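Local coordinates for protein angiotensin-converting enzyme (Anopheles gambiae, PDB 6S1Y) that is a zinc metalloprotease of the angiotensin-converting enzyme family that probably cleaves peptides, and here holds a gamma-polyglutamic acid fragment in its active-site pocket, at residues 157-162 and 251-256; 239-244 and 591-596; 435-440 and 461-466; 468-473 and 597-602. One frame throughout, in Å; residues are numbered along the deposited sequence.

Interaction 1 (157-162 and 251-256); sequences VQWYNA and NLWAQT. With KSN ((2~{S})-2-[[(4~{S})-4-azanyl-5-oxidanyl-5-oxidanylidene-pentanoyl]amino]pentanedioic acid), chain H.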
loop_
_atom_site.group_PDB
_atom_site.type_symbol
_atom_site.label_atom_id
_atom_site.label_comp_id
_atom_site.label_asym_id
_atom_site.label_seq_id
_atom_site.Cartn_x
_atom_site.Cartn_y
_atom_site.Cartn_z
ATOM N N VAL A 157 -12.130 12.874 15.039
ATOM C CA VAL A 157 -13.120 12.222 15.897
ATOM C C VAL A 157 -14.330 11.746 15.094
ATOM O O VAL A 157 -14.814 10.621 15.281
ATOM C CB VAL A 157 -13.545 13.168 17.029
ATOM C CG1 VAL A 157 -14.770 12.604 17.777
ATOM C CG2 VAL A 157 -12.356 13.406 17.980
ATOM N N GLN A 158 -14.855 12.602 14.214
ATOM C CA GLN A 158 -15.952 12.198 13.339
ATOM C C GLN A 158 -15.596 10.952 12.543
ATOM O O GLN A 158 -16.363 9.981 12.502
ATOM C CB GLN A 158 -16.298 13.337 12.388
ATOM C CG GLN A 158 -16.963 14.515 13.072
ATOM C CD GLN A 158 -18.407 14.245 13.401
ATOM O OE1 GLN A 158 -19.157 13.681 12.582
ATOM N NE2 GLN A 158 -18.820 14.648 14.591
ATOM N N TRP A 159 -14.430 10.962 11.895
ATOM C CA TRP A 159 -14.071 9.858 11.015
ATOM C C TRP A 159 -14.006 8.541 11.779
ATOM O O TRP A 159 -14.614 7.541 11.372
ATOM C CB TRP A 159 -12.730 10.130 10.323
ATOM C CG TRP A 159 -12.292 8.931 9.526
ATOM C CD1 TRP A 159 -11.340 8.013 9.864
ATOM C CD2 TRP A 159 -12.838 8.492 8.271
ATOM N NE1 TRP A 159 -11.255 7.030 8.903
ATOM C CE2 TRP A 159 -12.155 7.312 7.909
ATOM C CE3 TRP A 159 -13.829 8.995 7.412
ATOM C CZ2 TRP A 159 -12.431 6.627 6.732
ATOM C CZ3 TRP A 159 -14.104 8.316 6.253
ATOM C CH2 TRP A 159 -13.417 7.135 5.925
ATOM N N TYR A 160 -13.245 8.514 12.877
ATOM C CA TYR A 160 -13.015 7.282 13.620
ATOM C C TYR A 160 -14.288 6.808 14.316
ATOM O O TYR A 160 -14.536 5.604 14.402
ATOM C CB TYR A 160 -11.878 7.496 14.638
ATOM C CG TYR A 160 -10.479 7.371 14.066
ATOM C CD1 TYR A 160 -9.885 8.432 13.339
ATOM C CD2 TYR A 160 -9.765 6.189 14.190
ATOM C CE1 TYR A 160 -8.607 8.299 12.762
ATOM C CE2 TYR A 160 -8.484 6.049 13.620
ATOM C CZ TYR A 160 -7.911 7.103 12.934
ATOM O OH TYR A 160 -6.658 6.937 12.424
ATOM N N ASN A 161 -15.109 7.729 14.827
ATOM C CA ASN A 161 -16.355 7.303 15.463
ATOM C C ASN A 161 -17.296 6.648 14.445
ATOM O O ASN A 161 -18.075 5.768 14.804
ATOM C CB ASN A 161 -17.048 8.484 16.168
ATOM C CG ASN A 161 -16.488 8.750 17.590
ATOM O OD1 ASN A 161 -15.288 8.532 17.861
ATOM N ND2 ASN A 161 -17.348 9.225 18.499
ATOM N N ALA A 162 -17.210 7.027 13.174
ATOM C CA ALA A 162 -18.115 6.521 12.156
ATOM C C ALA A 162 -17.619 5.254 11.463
ATOM O O ALA A 162 -18.450 4.437 11.031
ATOM C CB ALA A 162 -18.360 7.607 11.097
ATOM N N ASN A 251 -2.610 13.683 7.584
ATOM C CA ASN A 251 -3.076 12.388 7.097
ATOM C C ASN A 251 -3.850 11.718 8.232
ATOM O O ASN A 251 -3.375 11.696 9.362
ATOM C CB ASN A 251 -1.880 11.537 6.655
ATOM C CG ASN A 251 -2.275 10.142 6.260
ATOM O OD1 ASN A 251 -2.508 9.281 7.118
ATOM N ND2 ASN A 251 -2.352 9.890 4.953
ATOM N N LEU A 252 -5.042 11.184 7.930
ATOM C CA LEU A 252 -5.932 10.694 8.975
ATOM C C LEU A 252 -5.317 9.557 9.792
ATOM O O LEU A 252 -5.681 9.366 10.959
ATOM C CB LEU A 252 -7.247 10.204 8.369
ATOM C CG LEU A 252 -8.435 11.164 8.393
ATOM C CD1 LEU A 252 -9.590 10.575 7.623
ATOM C CD2 LEU A 252 -8.844 11.450 9.826
ATOM N N TRP A 253 -4.421 8.774 9.202
ATOM C CA TRP A 253 -3.778 7.668 9.878
ATOM C C TRP A 253 -2.335 7.972 10.261
ATOM O O TRP A 253 -1.674 7.128 10.866
ATOM C CB TRP A 253 -3.857 6.438 8.975
ATOM C CG TRP A 253 -5.252 6.259 8.463
ATOM C CD1 TRP A 253 -6.257 5.584 9.074
ATOM C CD2 TRP A 253 -5.801 6.795 7.248
ATOM N NE1 TRP A 253 -7.404 5.645 8.317
ATOM C CE2 TRP A 253 -7.153 6.404 7.197
ATOM C CE3 TRP A 253 -5.273 7.554 6.191
ATOM C CZ2 TRP A 253 -7.978 6.724 6.130
ATOM C CZ3 TRP A 253 -6.108 7.896 5.133
ATOM C CH2 TRP A 253 -7.450 7.475 5.108
ATOM N N ALA A 254 -1.836 9.162 9.920
ATOM C CA ALA A 254 -0.434 9.540 10.136
ATOM C C ALA A 254 0.519 8.563 9.477
ATOM O O ALA A 254 1.641 8.359 9.963
ATOM C CB ALA A 254 -0.117 9.657 11.628
ATOM N N GLN A 255 0.096 7.947 8.372
ATOM C CA GLN A 255 0.936 6.928 7.753
ATOM C C GLN A 255 2.036 7.533 6.894
ATOM O O GLN A 255 3.095 6.931 6.733
ATOM C CB GLN A 255 0.077 5.978 6.919
ATOM C CG GLN A 255 -0.547 6.573 5.674
ATOM C CD GLN A 255 -1.508 5.584 5.021
ATOM O OE1 GLN A 255 -2.485 5.158 5.652
ATOM N NE2 GLN A 255 -1.195 5.147 3.804
ATOM N N THR A 256 1.792 8.697 6.306
ATOM C CA THR A 256 2.796 9.458 5.585
ATOM C C THR A 256 2.573 10.915 5.960
ATOM O O THR A 256 1.424 11.335 6.153
ATOM C CB THR A 256 2.694 9.277 4.067
ATOM O OG1 THR A 256 1.357 9.556 3.654
ATOM C CG2 THR A 256 3.015 7.839 3.669
HETATM C C10 KSN H . -6.928 -3.287 -3.073
HETATM C C13 KSN H . -3.216 -0.559 -3.699
HETATM C C17 KSN H . -2.374 3.321 1.500
HETATM C C02 KSN H . -1.360 3.080 0.374
HETATM C C03 KSN H . -1.802 2.104 -0.726
HETATM C C04 KSN H . -3.294 1.862 -0.878
HETATM C C05 KSN H . -3.890 2.235 -2.261
HETATM C C07 KSN H . -4.482 -0.202 -2.882
HETATM C C08 KSN H . -5.718 -0.990 -3.296
HETATM C C09 KSN H . -5.612 -2.492 -2.968
HETATM N N01 KSN H . -0.096 2.580 0.926
HETATM N N06 KSN H . -4.496 1.241 -3.158
HETATM O O11 KSN H . -8.037 -2.668 -3.050
HETATM O O12 KSN H . -6.925 -4.562 -3.168
HETATM O O14 KSN H . -3.028 0.034 -4.797
HETATM O O15 KSN H . -2.368 -1.375 -3.288
HETATM O O16 KSN H . -3.923 3.384 -2.587
HETATM O O18 KSN H . -3.239 4.221 1.328
HETATM O O19 KSN H . -2.394 2.685 2.588
#

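Interaction 2 (239-244 and 591-596); sequences SPTGPI and GAHVGW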
loop_
_atom_site.group_PDB
_atom_site.type_symbol
_atom_site.label_atom_id
_atom_site.label_comp_id
_atom_site.label_asym_id
_atom_site.label_seq_id
_atom_site.Cartn_x
_atom_site.Cartn_y
_atom_site.Cartn_z
ATOM N N SER A 239 3.492 18.231 22.965
ATOM C CA SER A 239 4.458 17.974 24.012
ATOM C C SER A 239 5.857 17.816 23.416
ATOM O O SER A 239 6.028 17.191 22.371
ATOM C CB SER A 239 4.085 16.706 24.770
ATOM O OG SER A 239 5.222 16.273 25.470
ATOM N N PRO A 240 6.889 18.349 24.066
ATOM C CA PRO A 240 8.247 18.098 23.569
ATOM C C PRO A 240 8.733 16.681 23.804
ATOM O O PRO A 240 9.761 16.310 23.214
ATOM C CB PRO A 240 9.101 19.103 24.343
ATOM C CG PRO A 240 8.365 19.293 25.634
ATOM C CD PRO A 240 6.891 19.148 25.310
ATOM N N THR A 241 8.058 15.876 24.632
ATOM C CA THR A 241 8.582 14.569 25.004
ATOM C C THR A 241 7.632 13.426 24.751
ATOM O O THR A 241 8.071 12.266 24.787
ATOM C CB THR A 241 8.929 14.528 26.502
ATOM O OG1 THR A 241 7.749 14.857 27.238
ATOM C CG2 THR A 241 10.061 15.487 26.845
ATOM N N GLY A 242 6.346 13.694 24.562
ATOM C CA GLY A 242 5.385 12.647 24.332
ATOM C C GLY A 242 5.197 12.364 22.857
ATOM O O GLY A 242 5.801 12.992 21.991
ATOM N N PRO A 243 4.334 11.407 22.551
ATOM C CA PRO A 243 4.035 11.106 21.146
ATOM C C PRO A 243 3.384 12.298 20.462
ATOM O O PRO A 243 2.773 13.153 21.111
ATOM C CB PRO A 243 3.070 9.913 21.227
ATOM C CG PRO A 243 3.223 9.361 22.609
ATOM C CD PRO A 243 3.585 10.550 23.487
ATOM N N ILE A 244 3.512 12.352 19.136
ATOM C CA ILE A 244 2.960 13.467 18.355
ATOM C C ILE A 244 1.449 13.277 18.226
ATOM O O ILE A 244 1.013 12.194 17.812
ATOM C CB ILE A 244 3.604 13.533 16.974
ATOM C CG1 ILE A 244 5.102 13.747 17.074
ATOM C CG2 ILE A 244 2.955 14.624 16.148
ATOM C CD1 ILE A 244 5.808 13.515 15.757
ATOM N N GLY A 591 18.497 21.089 20.444
ATOM C CA GLY A 591 18.038 20.582 21.715
ATOM C C GLY A 591 16.720 19.848 21.633
ATOM O O GLY A 591 15.972 19.847 22.594
ATOM N N ALA A 592 16.396 19.247 20.493
ATOM C CA ALA A 592 15.154 18.502 20.385
ATOM C C ALA A 592 15.289 17.162 21.098
ATOM O O ALA A 592 16.272 16.443 20.883
ATOM C CB ALA A 592 14.799 18.288 18.917
ATOM N N HIS A 593 14.314 16.814 21.946
ATOM C CA HIS A 593 14.325 15.488 22.542
ATOM C C HIS A 593 14.094 14.439 21.462
ATOM O O HIS A 593 13.271 14.622 20.556
ATOM C CB HIS A 593 13.247 15.338 23.618
ATOM C CG HIS A 593 13.524 16.099 24.880
ATOM N ND1 HIS A 593 13.058 17.380 25.090
ATOM C CD2 HIS A 593 14.209 15.755 25.998
ATOM C CE1 HIS A 593 13.454 17.799 26.278
ATOM N NE2 HIS A 593 14.155 16.831 26.850
ATOM N N VAL A 594 14.800 13.324 21.582
ATOM C CA VAL A 594 14.593 12.143 20.752
ATOM C C VAL A 594 13.902 11.060 21.577
ATOM O O VAL A 594 14.225 10.865 22.756
ATOM C CB VAL A 594 15.943 11.657 20.192
ATOM C CG1 VAL A 594 15.746 10.505 19.239
ATOM C CG2 VAL A 594 16.670 12.824 19.512
ATOM N N GLY A 595 12.977 10.326 20.938
ATOM C CA GLY A 595 12.191 9.324 21.609
ATOM C C GLY A 595 10.983 9.916 22.326
ATOM O O GLY A 595 10.735 11.115 22.304
ATOM N N TRP A 596 10.237 9.039 23.001
ATOM C CA TRP A 596 8.986 9.465 23.601
ATOM C C TRP A 596 8.531 8.528 24.721
ATOM O O TRP A 596 8.666 7.307 24.644
ATOM C CB TRP A 596 7.880 9.539 22.529
ATOM C CG TRP A 596 7.745 8.242 21.759
ATOM C CD1 TRP A 596 6.972 7.166 22.091
ATOM C CD2 TRP A 596 8.394 7.900 20.540
ATOM N NE1 TRP A 596 7.094 6.171 21.140
ATOM C CE2 TRP A 596 7.976 6.602 20.188
ATOM C CE3 TRP A 596 9.274 8.575 19.693
ATOM C CZ2 TRP A 596 8.425 5.963 19.054
ATOM C CZ3 TRP A 596 9.722 7.930 18.568
ATOM C CH2 TRP A 596 9.294 6.634 18.261
HETATM O O HOH W 1 11.494 17.939 21.545
#

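Interaction 3 (435-440 and 461-466); sequences AYTLDK and EMRSRY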
loop_
_atom_site.group_PDB
_atom_site.type_symbol
_atom_site.label_atom_id
_atom_site.label_comp_id
_atom_site.label_asym_id
_atom_site.label_seq_id
_atom_site.Cartn_x
_atom_site.Cartn_y
_atom_site.Cartn_z
ATOM N N ALA A 435 3.302 0.650 8.534
ATOM C CA ALA A 435 2.901 -0.580 7.849
ATOM C C ALA A 435 3.172 -1.791 8.729
ATOM O O ALA A 435 2.340 -2.697 8.822
ATOM C CB ALA A 435 3.640 -0.698 6.516
ATOM N N TYR A 436 4.314 -1.794 9.424
ATOM C CA TYR A 436 4.649 -2.871 10.350
ATOM C C TYR A 436 3.570 -3.060 11.416
ATOM O O TYR A 436 3.138 -4.187 11.675
ATOM C CB TYR A 436 6.000 -2.573 11.013
ATOM C CG TYR A 436 6.457 -3.569 12.058
ATOM C CD1 TYR A 436 6.854 -4.858 11.705
ATOM C CD2 TYR A 436 6.545 -3.206 13.405
ATOM C CE1 TYR A 436 7.302 -5.755 12.679
ATOM C CE2 TYR A 436 6.986 -4.086 14.359
ATOM C CZ TYR A 436 7.355 -5.363 14.002
ATOM O OH TYR A 436 7.802 -6.238 14.984
ATOM N N THR A 437 3.121 -1.968 12.045
ATOM C CA THR A 437 2.194 -2.107 13.161
ATOM C C THR A 437 0.836 -2.644 12.721
ATOM O O THR A 437 0.129 -3.255 13.523
ATOM C CB THR A 437 1.982 -0.772 13.881
ATOM O OG1 THR A 437 1.568 0.209 12.931
ATOM C CG2 THR A 437 3.251 -0.289 14.544
ATOM N N LEU A 438 0.430 -2.401 11.479
ATOM C CA LEU A 438 -0.905 -2.839 11.072
ATOM C C LEU A 438 -1.010 -4.367 11.035
ATOM O O LEU A 438 -2.017 -4.934 11.477
ATOM C CB LEU A 438 -1.277 -2.260 9.712
ATOM C CG LEU A 438 -1.868 -0.860 9.662
ATOM C CD1 LEU A 438 -2.656 -0.701 8.370
ATOM C CD2 LEU A 438 -2.774 -0.609 10.857
ATOM N N ASP A 439 -0.009 -5.049 10.485
ATOM C CA ASP A 439 -0.097 -6.502 10.484
ATOM C C ASP A 439 0.440 -7.118 11.761
ATOM O O ASP A 439 -0.067 -8.165 12.183
ATOM C CB ASP A 439 0.581 -7.069 9.238
ATOM C CG ASP A 439 -0.379 -7.049 8.015
ATOM O OD1 ASP A 439 -1.504 -6.531 8.176
ATOM O OD2 ASP A 439 -0.034 -7.560 6.924
ATOM N N LYS A 440 1.399 -6.494 12.438
ATOM C CA LYS A 440 1.754 -7.017 13.755
ATOM C C LYS A 440 0.518 -7.028 14.637
ATOM O O LYS A 440 0.247 -8.012 15.323
ATOM C CB LYS A 440 2.882 -6.198 14.381
ATOM C CG LYS A 440 3.483 -6.788 15.643
ATOM C CD LYS A 440 4.398 -5.765 16.349
ATOM C CE LYS A 440 5.084 -6.331 17.621
ATOM N NZ LYS A 440 6.199 -7.247 17.287
ATOM N N GLU A 461 -1.512 1.248 21.616
ATOM C CA GLU A 461 -0.245 1.030 22.306
ATOM C C GLU A 461 0.844 0.667 21.304
ATOM O O GLU A 461 1.967 1.184 21.385
ATOM C CB GLU A 461 -0.397 -0.061 23.386
ATOM C CG GLU A 461 0.915 -0.461 24.065
ATOM C CD GLU A 461 0.760 -1.650 25.026
ATOM O OE1 GLU A 461 0.928 -2.809 24.582
ATOM O OE2 GLU A 461 0.449 -1.423 26.218
ATOM N N MET A 462 0.529 -0.203 20.340
ATOM C CA MET A 462 1.521 -0.543 19.321
ATOM C C MET A 462 1.827 0.652 18.418
ATOM O O MET A 462 2.986 0.897 18.078
ATOM C CB MET A 462 1.030 -1.740 18.496
ATOM C CG MET A 462 1.146 -3.091 19.227
ATOM S SD MET A 462 0.632 -4.525 18.224
ATOM C CE MET A 462 1.287 -3.952 16.695
ATOM N N ARG A 463 0.805 1.418 18.021
ATOM C CA ARG A 463 1.078 2.601 17.203
ATOM C C ARG A 463 2.017 3.557 17.940
ATOM O O ARG A 463 2.921 4.157 17.335
ATOM C CB ARG A 463 -0.228 3.314 16.824
ATOM C CG ARG A 463 -1.236 2.479 16.006
ATOM C CD ARG A 463 -0.888 2.366 14.516
ATOM N NE ARG A 463 -0.701 3.693 13.944
ATOM C CZ ARG A 463 0.475 4.184 13.552
ATOM N NH1 ARG A 463 1.595 3.451 13.611
ATOM N NH2 ARG A 463 0.519 5.413 13.107
ATOM N N SER A 464 1.818 3.726 19.244
ATOM C CA SER A 464 2.706 4.593 20.008
ATOM C C SER A 464 4.110 4.004 20.067
ATOM O O SER A 464 5.096 4.714 19.833
ATOM C CB SER A 464 2.133 4.812 21.413
ATOM O OG SER A 464 3.009 5.578 22.218
ATOM N N ARG A 465 4.230 2.708 20.323
ATOM C CA ARG A 465 5.562 2.121 20.493
ATOM C C ARG A 465 6.404 2.285 19.236
ATOM O O ARG A 465 7.563 2.712 19.295
ATOM C CB ARG A 465 5.457 0.649 20.874
ATOM C CG ARG A 465 6.795 -0.085 20.765
ATOM C CD ARG A 465 6.914 -1.265 21.730
ATOM N NE ARG A 465 8.213 -1.929 21.550
ATOM C CZ ARG A 465 9.360 -1.506 22.090
ATOM N NH1 ARG A 465 10.483 -2.172 21.866
ATOM N NH2 ARG A 465 9.382 -0.426 22.863
ATOM N N TYR A 466 5.839 1.984 18.076
ATOM C CA TYR A 466 6.656 1.961 16.879
ATOM C C TYR A 466 6.606 3.252 16.071
ATOM O O TYR A 466 7.579 3.542 15.356
ATOM C CB TYR A 466 6.269 0.759 16.022
ATOM C CG TYR A 466 6.621 -0.538 16.717
ATOM C CD1 TYR A 466 7.935 -0.990 16.759
ATOM C CD2 TYR A 466 5.649 -1.289 17.380
ATOM C CE1 TYR A 466 8.265 -2.171 17.417
ATOM C CE2 TYR A 466 5.983 -2.463 18.047
ATOM C CZ TYR A 466 7.289 -2.892 18.052
ATOM O OH TYR A 466 7.628 -4.047 18.711
#

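Interaction 4 (468-473 and 597-602); sequences GVEPPV and TDSQKC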
loop_
_atom_site.group_PDB
_atom_site.type_symbol
_atom_site.label_atom_id
_atom_site.label_comp_id
_atom_site.label_asym_id
_atom_site.label_seq_id
_atom_site.Cartn_x
_atom_site.Cartn_y
_atom_site.Cartn_z
ATOM N N GLY A 468 5.293 6.440 17.549
ATOM C CA GLY A 468 5.359 7.624 18.386
ATOM C C GLY A 468 4.312 8.653 18.041
ATOM O O GLY A 468 4.606 9.854 18.070
ATOM N N VAL A 469 3.093 8.210 17.703
ATOM C CA VAL A 469 1.961 9.097 17.449
ATOM C C VAL A 469 0.782 8.587 18.265
ATOM O O VAL A 469 0.726 7.412 18.647
ATOM C CB VAL A 469 1.581 9.179 15.951
ATOM C CG1 VAL A 469 2.779 9.587 15.144
ATOM C CG2 VAL A 469 1.018 7.871 15.453
ATOM N N GLU A 470 -0.182 9.475 18.501
ATOM C CA GLU A 470 -1.303 9.153 19.378
ATOM C C GLU A 470 -2.548 9.900 18.921
ATOM O O GLU A 470 -2.453 10.968 18.306
ATOM C CB GLU A 470 -0.996 9.514 20.850
ATOM C CG GLU A 470 -0.911 11.023 21.123
ATOM C CD GLU A 470 -0.525 11.388 22.555
ATOM O OE1 GLU A 470 -0.090 10.471 23.325
ATOM O OE2 GLU A 470 -0.666 12.590 22.914
ATOM N N PRO A 471 -3.731 9.398 19.271
ATOM C CA PRO A 471 -4.971 10.114 19.001
ATOM C C PRO A 471 -4.982 11.496 19.624
ATOM O O PRO A 471 -4.320 11.748 20.641
ATOM C CB PRO A 471 -6.043 9.221 19.651
ATOM C CG PRO A 471 -5.440 7.860 19.725
ATOM C CD PRO A 471 -3.974 8.092 19.918
ATOM N N PRO A 472 -5.793 12.407 19.070
ATOM C CA PRO A 472 -5.910 13.754 19.632
ATOM C C PRO A 472 -6.800 13.847 20.864
ATOM O O PRO A 472 -6.841 14.906 21.503
ATOM C CB PRO A 472 -6.530 14.533 18.471
ATOM C CG PRO A 472 -7.461 13.501 17.867
ATOM C CD PRO A 472 -6.688 12.215 17.915
ATOM N N VAL A 473 -7.560 12.801 21.178
ATOM C CA VAL A 473 -8.448 12.765 22.332
ATOM C C VAL A 473 -8.271 11.398 22.979
ATOM O O VAL A 473 -7.759 10.459 22.365
ATOM C CB VAL A 473 -9.928 12.966 21.960
ATOM C CG1 VAL A 473 -10.167 14.349 21.348
ATOM C CG2 VAL A 473 -10.368 11.850 21.013
ATOM N N THR A 597 7.901 9.113 25.722
ATOM C CA THR A 597 7.150 8.322 26.678
ATOM C C THR A 597 5.989 7.614 25.983
ATOM O O THR A 597 5.602 7.952 24.874
ATOM C CB THR A 597 6.676 9.246 27.797
ATOM O OG1 THR A 597 5.939 10.338 27.248
ATOM C CG2 THR A 597 7.881 9.827 28.503
ATOM N N ASP A 598 5.453 6.583 26.653
ATOM C CA ASP A 598 4.287 5.871 26.140
ATOM C C ASP A 598 3.062 6.767 26.136
ATOM O O ASP A 598 2.858 7.558 27.061
ATOM C CB ASP A 598 3.939 4.646 27.000
ATOM C CG ASP A 598 5.039 3.589 27.045
ATOM O OD1 ASP A 598 6.115 3.764 26.416
ATOM O OD2 ASP A 598 4.805 2.567 27.738
ATOM N N SER A 599 2.208 6.607 25.130
ATOM C CA SER A 599 0.969 7.371 25.078
ATOM C C SER A 599 0.044 7.017 26.239
ATOM O O SER A 599 -0.064 5.862 26.638
ATOM C CB SER A 599 0.241 7.118 23.763
ATOM O OG SER A 599 -0.961 7.868 23.733
ATOM N N GLN A 600 -0.661 8.025 26.743
ATOM C CA GLN A 600 -1.706 7.845 27.742
ATOM C C GLN A 600 -3.091 8.078 27.152
ATOM O O GLN A 600 -4.049 8.297 27.892
ATOM C CB GLN A 600 -1.476 8.796 28.918
ATOM C CG GLN A 600 -0.164 8.545 29.665
ATOM C CD GLN A 600 0.153 9.637 30.679
ATOM O OE1 GLN A 600 -0.197 10.808 30.495
ATOM N NE2 GLN A 600 0.834 9.261 31.739
ATOM N N LYS A 601 -3.221 8.026 25.833
ATOM C CA LYS A 601 -4.455 8.416 25.182
ATOM C C LYS A 601 -5.432 7.268 24.947
ATOM O O LYS A 601 -6.405 7.454 24.207
ATOM C CB LYS A 601 -4.132 9.096 23.858
ATOM C CG LYS A 601 -3.641 10.528 24.009
ATOM C CD LYS A 601 -4.755 11.421 24.520
ATOM C CE LYS A 601 -4.395 12.892 24.453
ATOM N NZ LYS A 601 -3.088 13.124 25.120
ATOM N N CYS A 602 -5.210 6.096 25.535
ATOM C CA CYS A 602 -6.173 4.997 25.461
ATOM C C CYS A 602 -6.272 4.329 26.824
ATOM O O CYS A 602 -5.263 3.858 27.354
ATOM C CB CYS A 602 -5.788 3.962 24.392
ATOM S SG CYS A 602 -7.137 2.758 23.995
HETATM O O HOH W 2 -0.230 10.792 25.985
#

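Interaction 1 (157-162 and 251-256)
Trp159 sets CG anti to its backbone N (chi1 174°) and Tyr160 sets CG anti to its carbonyl carbon (chi1 -82°), and from these starts the two rings, neighbours on helix 149-163, both meet the loop carrying Leu252 and Trp253. That loop is a type I beta turn from Asn251 to Ala254 in the largely helical fold of the angiotensin-converting enzymes, and it is opened by an Asx turn. Leu252 brings its CD1 branch over one face of Trp159, a CH-pi contact with CD1 3.8 Å from the centroid of the five-membered ring. The other branch, CD2, comes to 4.1 Å from Trp159 CB. Tyr160 reaches farther: its OH stands 3.0 Å from Leu252 O, which lies at the edge of the phenol ring, near its plane, although the hydroxyl proton has a second acceptor within reach. The same OH is 3.6 Å from Trp253 CD1. The two indoles approach obliquely with NE1 of Trp159 4.1 Å from NE1 of Trp253, and both N-H groups are satisfied by a single carbonyl, that of Ala484. Helix 135-145 packs on Trp159 and Leu252 through Leu135. Within the turn, Asn251 OD1 accepts from the backbone N atoms of Trp253 and Gln255, which come from opposite faces of the amide plane. The second of these bonds holds the backbone N of Gln255, whose side chain enters the ligand pocket. Its OE1 is bonded to Lys485, which also hydrogen-bonds the bound dipeptide, while Gln255 NE2 donates to O19 of KSN over 3.0 Å at 162°.

Interaction 2 (239-244 and 591-596)
Running from Gly591 to Trp596, the chain meets residues 239-244 mainly through His593 and Trp596, which pack on Pro240, Thr241 and Pro243. Both partners are irregular: Gly591, with positive phi, is the C-prime residue of a Schellman motif that ends helix 577-590, and the facing loop is folded by an ST motif, in which Ser239 OG accepts from Thr241 N (the ST turn) and Gly242 N. The first side chain to touch is His593. Thr241 CG2 sits over the centre of its imidazole face, 4.0 Å from the ring centroid, in a CH-pi contact; the two side chains lie side by side and point the same way. His593 CB also rests 3.6 Å from Pro240 O. A water at the edge of the imidazole joins the two backbones, donating to Pro240 O at 2.9 Å and accepting from His593 N at 3.1 Å. Gly595 follows, and its carbonyl, like those of His593 and Gly242, is bonded to Arg226 of helix 203-233, which thus binds carbonyls of both loops. At Trp596 the backbones come closest, its CA approaching that of Gly242. Its CG stands between the backbone N and the carbonyl carbon (chi1 54°). The indole leads away from the loop and meets His222, and its NE1 gives Ser464 O a weak bond. Pro243 CG is left 4.4 Å from Trp596 CD1. Nearer the backbone, Trp596 CA-H points to Thr241 O in a C-H...O contact of 3.2 Å, with an angle of 142° at the hydrogen.

Interaction 3 (435-440 and 461-466)
Aromatic packing joins Tyr436 to Tyr466 where the axes of 435-440 and 461-466 approach to 9.5 Å, their directions 149° apart, roughly antiparallel. The pair is T-shaped: the CE2 edge of Tyr436 points over the centre of the Tyr466 ring, with the planes at 78° and CE2 of Tyr436 3.8 Å from CE1 of Tyr466. Arg465 CG covers the opposite face. Van der Waals contacts fill in around it. Thr437 CG2, anti to its carbonyl carbon, reaches Tyr466 CB at 3.5 Å. Met462 bends at chi3 to bring CE against CB, CG and CD of Lys440, 3.6 Å from Lys440 CB and nearer still, 3.4 Å, to Thr437 O. Lys440 crosses Tyr466 at about a right angle, its CE 3.6 Å from Tyr466 OH. One polar link joins the two segments: Arg463 NH1 gives Thr437 OG1 a weak bond of 3.3 Å, while NH1 also holds Ser467 OG and the threonine hydroxyl is bonded to Phe434 O. Within helix 431-447, Lys440, bent only at its last torsion, places NZ 3.0 Å from Tyr436 OH, and this hydroxyl is in turn bonded to Asp208, which would bring the lysine charge near the acid. Tyr436 leans on helix 203-233 through Val207 and Ile211 and on helix 495-514 through Phe498, while helix 455-467 is followed, after Gly468, by strand 469-470.

Interaction 4 (468-473 and 597-602)
Glu470 and Ser599 form the tight end of this contact, where the serine hydroxyl donates to Glu470 OE1 over 2.8 Å. The oxygen is met on its anti side, 31° out of the carboxylate plane. Glu470 gets there with CG in the crowded position between the backbone N and the carbonyl carbon (chi1 69°) and an extended chain beyond. Ser599 OG is gripped twice, for it also accepts from Lys601 N at 3.1 Å, an ST turn at Ser599. Lys601 CG packs 3.5 Å from Glu470 CD and 3.6 Å from Pro471 O, while Lys601 CB faces Pro471 CD; beyond CG the chain bends at chi2 and chi4, bringing NZ back to the carboxylate.

Strand 469-470 pairs in parallel with 244-245, and the loop 597-602 leads into strand 602-603, which pairs with 475-476. Cys602, at the start of strand 602-603, is joined to Cys457 of helix 455-467 by a disulfide. Pro471 and Cys602 both lie against Trp460 of that helix.

Toward solvent the bonding slackens. Lys601 NZ makes a salt bridge with Glu470 OE2 that is long as a hydrogen bond, at 3.3 Å and weak. Gln600, an exposed residue, is linked to the glutamate by a water, which accepts from Gln600 N at 2.9 Å and donates to Glu470 OE1 at 2.7 Å.

Interactions 2, 3 and 4 form one patch, their centres 12 to 18 Å apart, and interaction 1 adjoins it, 14 Å from interaction 4 and 15 Å from interaction 3. Along the chain, interactions 1 and 2 cross, as do 2 and 4; interaction 3 is nested within the loop closed by interaction 2. Strand 469-470 follows helix 455-467 and pairs with strand 244-245, so Ile244 N meets Gly468 O at 2.9 Å. Ser464 OG probably accepts from Ser599 N, and Ser464 O meets Trp596 NE1. The C-terminal chain is fastened to helix 455-467 and strand 469-470. Interaction 1, which touches Arg463 through Trp253 O and closes before interactions 3 and 4 open, holds Gln255 of the ligand pocket.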